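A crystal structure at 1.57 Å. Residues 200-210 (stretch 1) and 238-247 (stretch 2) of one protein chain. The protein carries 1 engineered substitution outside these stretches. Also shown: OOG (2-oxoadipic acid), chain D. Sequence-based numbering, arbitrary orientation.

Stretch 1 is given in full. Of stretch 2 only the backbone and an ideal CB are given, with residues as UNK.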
ATOM      1  N   VAL A 200       9.113  -2.374 -21.681  1.00 15.74           N
ATOM      2  CA  VAL A 200       7.856  -2.707 -21.030  1.00 15.13           C
ATOM      3  C   VAL A 200       7.989  -4.030 -20.283  1.00 17.54           C
ATOM      4  O   VAL A 200       8.477  -5.018 -20.844  1.00 19.89           O
ATOM      5  CB  VAL A 200       6.705  -2.787 -22.053  1.00 14.24           C
ATOM      6  CG1 VAL A 200       5.425  -3.317 -21.401  1.00 14.26           C
ATOM      7  CG2 VAL A 200       6.470  -1.421 -22.679  1.00 16.57           C
ATOM      8  N   VAL A 201       7.595  -4.053 -19.011  1.00 13.89           N
ATOM      9  CA  VAL A 201       7.639  -5.297 -18.245  1.00 12.98           C
ATOM     10  C   VAL A 201       6.277  -5.731 -17.681  1.00 13.53           C
ATOM     11  O   VAL A 201       6.063  -6.918 -17.430  1.00 15.65           O
ATOM     12  CB  VAL A 201       8.670  -5.222 -17.088  1.00 14.00           C
ATOM     13  CG1 VAL A 201      10.084  -5.117 -17.657  1.00 22.19           C
ATOM     14  CG2 VAL A 201       8.369  -4.060 -16.139  1.00 16.29           C
ATOM     15  N   GLU A 202       5.363  -4.783 -17.478  1.00 13.90           N
ATOM     16  CA  GLU A 202       4.009  -5.087 -17.004  1.00 12.85           C
ATOM     17  C   GLU A 202       3.051  -4.025 -17.508  1.00 12.54           C
ATOM     18  O   GLU A 202       3.456  -2.892 -17.757  1.00 13.02           O
ATOM     19  CB  GLU A 202       3.925  -5.130 -15.466  1.00 15.53           C
ATOM     20  CG  GLU A 202       4.762  -6.208 -14.768  1.00 13.69           C
ATOM     21  CD  GLU A 202       4.266  -7.627 -15.009  1.00 23.18           C
ATOM     22  OE1 GLU A 202       3.129  -7.805 -15.500  1.00 23.00           O
ATOM     23  OE2 GLU A 202       5.020  -8.570 -14.694  1.00 25.08           O
ATOM     24  N   LEU A 203       1.779  -4.383 -17.642  1.00 12.40           N
ATOM     25  CA  LEU A 203       0.752  -3.390 -17.929  1.00  9.51           C
ATOM     26  C   LEU A 203      -0.598  -3.879 -17.408  1.00 12.02           C
ATOM     27  O   LEU A 203      -0.776  -5.061 -17.099  1.00 13.22           O
ATOM     28  CB  LEU A 203       0.695  -3.062 -19.432  1.00 10.78           C
ATOM     29  CG  LEU A 203       0.705  -4.155 -20.500  1.00 11.20           C
ATOM     30  CD1 LEU A 203      -0.569  -4.995 -20.464  1.00 13.31           C
ATOM     31  CD2 LEU A 203       0.883  -3.484 -21.869  1.00 12.43           C
ATOM     32  N   GLY A 204      -1.547  -2.957 -17.297  1.00 11.98           N
ATOM     33  CA  GLY A 204      -2.870  -3.306 -16.814  1.00  9.52           C
ATOM     34  C   GLY A 204      -3.801  -2.110 -16.851  1.00  9.72           C
ATOM     35  O   GLY A 204      -3.427  -1.015 -17.285  1.00 12.06           O
ATOM     36  N   ALA A 205      -5.031  -2.325 -16.404  1.00 10.28           N
ATOM     37  CA  ALA A 205      -5.995  -1.243 -16.334  1.00 11.01           C
ATOM     38  C   ALA A 205      -6.527  -1.114 -14.916  1.00  9.05           C
ATOM     39  O   ALA A 205      -6.476  -2.067 -14.131  1.00 10.98           O
ATOM     40  CB  ALA A 205      -7.138  -1.470 -17.318  1.00 13.85           C
ATOM     41  N   GLY A 206      -7.036   0.075 -14.601  1.00  9.99           N
ATOM     42  CA  GLY A 206      -7.559   0.348 -13.268  1.00 10.76           C
ATOM     43  C   GLY A 206      -8.603  -0.656 -12.814  1.00 10.17           C
ATOM     44  O   GLY A 206      -8.692  -0.975 -11.633  1.00 11.65           O
ATOM     45  N   ALA A 207      -9.379  -1.185 -13.758  1.00 12.39           N
ATOM     46  CA  ALA A 207     -10.419  -2.159 -13.422  1.00 13.59           C
ATOM     47  C   ALA A 207      -9.881  -3.394 -12.698  1.00 12.57           C
ATOM     48  O   ALA A 207     -10.631  -4.096 -12.022  1.00 15.27           O
ATOM     49  CB  ALA A 207     -11.160  -2.579 -14.682  1.00 13.48           C
ATOM     50  N   ALA A 208      -8.582  -3.659 -12.824  1.00 11.37           N
ATOM     51  CA  ALA A 208      -7.961  -4.775 -12.111  1.00 14.26           C
ATOM     52  C   ALA A 208      -8.121  -4.649 -10.588  1.00 14.20           C
ATOM     53  O   ALA A 208      -8.151  -5.644  -9.873  1.00 17.99           O
ATOM     54  CB  ALA A 208      -6.487  -4.876 -12.481  1.00 16.60           C
ATOM     55  N   VAL A 209      -8.241  -3.422 -10.104  1.00 10.56           N
ATOM     56  CA  VAL A 209      -8.448  -3.173  -8.682  1.00 11.84           C
ATOM     57  C   VAL A 209      -9.934  -3.322  -8.331  1.00 16.19           C
ATOM     58  O   VAL A 209     -10.696  -2.365  -8.412  1.00 14.19           O
ATOM     59  CB  VAL A 209      -7.923  -1.761  -8.313  1.00 12.05           C
ATOM     60  CG1 VAL A 209      -8.126  -1.448  -6.828  1.00 13.67           C
ATOM     61  CG2 VAL A 209      -6.451  -1.651  -8.690  1.00 13.52           C
ATOM     62  N   LEU A 210     -10.337  -4.545  -7.983  1.00 15.28           N
ATOM     63  CA  LEU A 210     -11.708  -4.848  -7.540  1.00 16.45           C
ATOM     64  C   LEU A 210     -12.801  -4.458  -8.530  1.00 16.76           C
ATOM     65  O   LEU A 210     -13.956  -4.267  -8.142  1.00 20.57           O
ATOM     66  CB  LEU A 210     -11.986  -4.170  -6.195  1.00 18.74           C
ATOM     67  CG  LEU A 210     -11.163  -4.661  -5.007  1.00 17.31           C
ATOM     68  CD1 LEU A 210     -11.444  -3.825  -3.767  1.00 18.74           C
ATOM     69  CD2 LEU A 210     -11.449  -6.130  -4.718  1.00 20.71           C
ATOM     70  N   UNK A 238      -3.760   4.979  -1.605  1.00  8.07           N
ATOM     71  CA  UNK A 238      -3.241   4.180  -2.718  1.00 10.08           C
ATOM     72  C   UNK A 238      -4.137   2.964  -2.876  1.00  9.56           C
ATOM     73  O   UNK A 238      -4.245   2.165  -1.948  1.00 12.51           O
ATOM     74  CB  UNK A 238      -1.786   3.766  -2.486  1.00 10.08           C
ATOM     75  N   UNK A 239      -4.782   2.807  -4.031  1.00  9.25           N
ATOM     76  CA  UNK A 239      -5.905   1.874  -4.090  1.00  8.91           C
ATOM     77  C   UNK A 239      -5.537   0.440  -4.437  1.00 10.07           C
ATOM     78  O   UNK A 239      -6.381  -0.449  -4.314  1.00  9.60           O
ATOM     79  CB  UNK A 239      -6.922   2.379  -5.115  1.00  8.91           C
ATOM     80  N   UNK A 240      -4.280   0.190  -4.825  1.00  8.86           N
ATOM     81  CA  UNK A 240      -3.828  -1.177  -5.070  1.00  8.62           C
ATOM     82  C   UNK A 240      -3.009  -1.392  -6.337  1.00 10.76           C
ATOM     83  O   UNK A 240      -3.150  -0.686  -7.329  1.00 10.85           O
ATOM     84  CB  UNK A 240      -5.049  -2.097  -5.122  1.00  8.62           C
ATOM     85  N   UNK A 241      -2.131  -2.386  -6.290  1.00 12.96           N
ATOM     86  CA  UNK A 241      -1.290  -2.692  -7.434  1.00 11.62           C
ATOM     87  C   UNK A 241      -2.142  -3.167  -8.587  1.00 12.69           C
ATOM     88  O   UNK A 241      -2.928  -4.117  -8.455  1.00 17.59           O
ATOM     89  CB  UNK A 241      -0.239  -3.744  -7.075  1.00 11.62           C
ATOM     90  N   UNK A 242      -1.998  -2.495  -9.720  1.00 10.35           N
ATOM     91  CA  UNK A 242      -2.787  -2.831 -10.893  1.00 16.24           C
ATOM     92  C   UNK A 242      -2.192  -4.082 -11.543  1.00 21.62           C
ATOM     93  O   UNK A 242      -2.917  -4.927 -12.078  1.00 23.61           O
ATOM     94  CB  UNK A 242      -2.828  -1.663 -11.880  1.00 16.24           C
ATOM     95  N   UNK A 243      -0.877  -4.231 -11.436  1.00 20.78           N
ATOM     96  CA  UNK A 243      -0.190  -5.383 -12.012  1.00 22.30           C
ATOM     97  C   UNK A 243       0.629  -6.115 -10.969  1.00 24.38           C
ATOM     98  O   UNK A 243       0.735  -5.676  -9.823  1.00 17.53           O
ATOM     99  CB  UNK A 243       0.710  -4.946 -13.169  1.00 22.30           C
ATOM    100  N   UNK A 244       1.243  -7.219 -11.382  1.00 20.43           N
ATOM    101  CA  UNK A 244       2.208  -7.893 -10.539  1.00 20.82           C
ATOM    102  C   UNK A 244       3.374  -6.955 -10.237  1.00 14.91           C
ATOM    103  O   UNK A 244       3.746  -6.109 -11.053  1.00 15.98           O
ATOM    104  CB  UNK A 244       2.702  -9.179 -11.205  1.00 20.82           C
ATOM    105  N   UNK A 245       3.935  -7.116  -9.052  1.00 14.82           N
ATOM    106  CA  UNK A 245       5.083  -6.335  -8.612  1.00 15.02           C
ATOM    107  C   UNK A 245       6.378  -6.825  -9.279  1.00 15.69           C
ATOM    108  O   UNK A 245       6.515  -8.009  -9.600  1.00 16.73           O
ATOM    109  CB  UNK A 245       5.212  -6.404  -7.089  1.00 15.02           C
ATOM    110  N   UNK A 246       7.311  -5.902  -9.497  1.00 13.59           N
ATOM    111  CA  UNK A 246       8.548  -6.176 -10.232  1.00 11.06           C
ATOM    112  C   UNK A 246       9.758  -5.821  -9.371  1.00 12.34           C
ATOM    113  O   UNK A 246       9.830  -4.723  -8.832  1.00 12.82           O
ATOM    114  CB  UNK A 246       8.581  -5.395 -11.547  1.00 11.06           C
ATOM    115  N   UNK A 247      10.721  -6.748  -9.237  1.00 11.93           N
ATOM    116  CA  UNK A 247      11.890  -6.445  -8.401  1.00 11.62           C
ATOM    117  C   UNK A 247      12.741  -5.285  -8.957  1.00 12.46           C
ATOM    118  O   UNK A 247      12.819  -5.070 -10.177  1.00 13.05           O
ATOM    119  CB  UNK A 247      12.759  -7.697  -8.265  1.00 11.62           C
TER
HETATM  120  C2  OOG D 302       1.578  -6.830   0.232  1.00 22.99           C
HETATM  121  C3  OOG D 302       1.334  -5.445  -0.340  1.00 26.41           C
HETATM  122  C4  OOG D 302       0.148  -5.453  -1.283  1.00 22.44           C
HETATM  123  C6  OOG D 302      -0.777  -4.108  -3.316  1.00 17.49           C
HETATM  124  O4  OOG D 302      -0.865  -3.026  -3.941  1.00 16.59           O
HETATM  125  O3  OOG D 302      -1.336  -5.148  -3.749  1.00 20.41           O
HETATM  126  C5  OOG D 302       0.028  -4.151  -2.041  1.00 16.99           C
HETATM  127  C1  OOG D 302       2.646  -7.544  -0.572  1.00 30.42           C
HETATM  128  O1  OOG D 302       3.745  -7.876  -0.038  1.00 26.12           O
HETATM  129  O2  OOG D 302       2.427  -7.814  -1.782  1.00 31.38           O
HETATM  130  O5  OOG D 302       0.553  -3.123  -1.670  1.00 13.72           O

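Position 238 lies out of reach of stretch 1, and its ideal CB has no atom of that stretch within 5.5 Å. Stretch 1 sets no preference here. The residue is Met238, and it makes no contact with stretch 1.

At position 239 CA-to-CB points toward stretch 1, and the ideal CB sits 4.4 Å from Val209 CG1. A small or medium side chain, apolar or hydroxylated, would suit. The residue is Thr239. Its backbone O makes the closest approach, 3.2 Å from Val209 CG1, while its OG1 lies 4.3 Å from the same methyl. OG1 is hydrogen-bonded elsewhere in the structure.

Position 240 has phi 135° and psi 151°. At these angles a CB would be jammed against the carbonyl O of position 239, which by itself calls for glycine. The ideal CB would also come within 3.6 Å of Val209 CG1. The residue is Gly240, and its O lies 3.7 Å from Val209 CG2.

Position 241 has ordinary backbone angles, and its CB would point away from stretch 1. The constraint comes from the ligand: the ideal CB would be 3.3 Å from OOG O4, which is crowded. Glycine fits best. Gly241 N donates a 2.7 Å hydrogen bond to OOG O4.

At position 242 CA-to-CB points sideways. The ideal CB is 4.3 Å from Ala205 O, 4.8 Å from Val209 CG2 and 4.9 Å from Ala208 CB. Stretch 1 offers a largely apolar surface from 204 to 209, so leucine, isoleucine, valine or methionine would all be reasonable. The residue is Ile242, which has the largest area covered by stretch 1. Its CG2 lies 3.2 Å from Ala205 O and 4.2 Å from Ala208 CB. Its CG1 is 3.9 Å from Val209 CG2, and its CD1 reaches 4.2 Å from Gly206 CA. Gly204 leaves needed room: an ideal CB there would clash with Ile242 CG2 at 2.9 Å.

At position 243 CA-to-CB points toward stretch 1. The ideal CB is 4.0 Å from Glu202 CB and 4.2 Å from Leu203 O. The space is limited, so serine, threonine, valine or alanine would suit. The residue is Thr243. Its CG2 packs 3.3 Å from Leu203 O, and its OG1 lies 3.6 Å from Glu202 CB. No hydrogen bond joins it to stretch 1.

At position 244 CA-to-CB points sideways, and the ideal CB is 4.2 Å from Glu202 OE2. A small or polar residue would suit. The residue is Ala244. A water links its N (3.0 Å from the water O) to Glu202 OE1 (3.2 Å from the same O).

Position 245 points away, so stretch 1 leaves the choice open. It is Ala245. A second water donates to both its O and Glu202 OE2.

At position 246 CA-to-CB points toward Val201 and Glu202. A branched aliphatic residue would suit. Val246 CG2 lies 3.6 Å from Glu202 CG and 4.2 Å from Val201 CG2.

Position 247 is out of reach, and stretch 1 favours nothing. It is Pro247.

Stretch 2 (238-247) MTGGITAAVP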
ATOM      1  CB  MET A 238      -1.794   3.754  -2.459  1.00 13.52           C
ATOM      2  CG  MET A 238      -0.841   4.917  -2.323  1.00 12.65           C
ATOM      3  SD  MET A 238       0.880   4.373  -2.159  1.00 15.28           S
ATOM      4  CE  MET A 238       1.044   3.279  -3.516  1.00 12.84           C
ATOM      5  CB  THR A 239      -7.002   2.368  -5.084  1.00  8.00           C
ATOM      6  OG1 THR A 239      -6.470   2.480  -6.410  1.00 10.07           O
ATOM      7  CG2 THR A 239      -7.575   3.729  -4.638  1.00 10.15           C
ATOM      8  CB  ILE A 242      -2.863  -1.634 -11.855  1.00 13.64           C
ATOM      9  CG1 ILE A 242      -3.777  -0.559 -11.244  1.00 14.80           C
ATOM     10  CG2 ILE A 242      -3.417  -2.052 -13.214  1.00 17.18           C
ATOM     11  CD1 ILE A 242      -3.675   0.829 -11.858  1.00 15.69           C
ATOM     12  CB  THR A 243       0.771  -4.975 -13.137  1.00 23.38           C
ATOM     13  OG1 THR A 243       1.941  -4.379 -12.567  1.00 25.36           O
ATOM     14  CG2 THR A 243       0.121  -3.997 -14.092  1.00 19.56           C
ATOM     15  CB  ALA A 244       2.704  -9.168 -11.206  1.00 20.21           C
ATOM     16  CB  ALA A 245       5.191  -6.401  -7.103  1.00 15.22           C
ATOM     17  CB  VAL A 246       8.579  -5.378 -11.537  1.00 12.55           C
ATOM     18  CG1 VAL A 246       9.950  -5.437 -12.201  1.00 19.73           C
ATOM     19  CG2 VAL A 246       7.472  -5.867 -12.487  1.00 16.00           C
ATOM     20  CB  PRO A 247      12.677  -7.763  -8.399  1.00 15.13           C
ATOM     21  CG  PRO A 247      12.213  -8.497  -9.603  1.00 22.52           C
ATOM     22  CD  PRO A 247      10.793  -8.086  -9.853  1.00 14.95           C
TER
HETATM   23  O   HOH W   1       0.430  -8.623 -13.889  1.00 23.18           O
HETATM   24  O   HOH W   2       6.348  -9.510 -12.248  1.00 33.67           O
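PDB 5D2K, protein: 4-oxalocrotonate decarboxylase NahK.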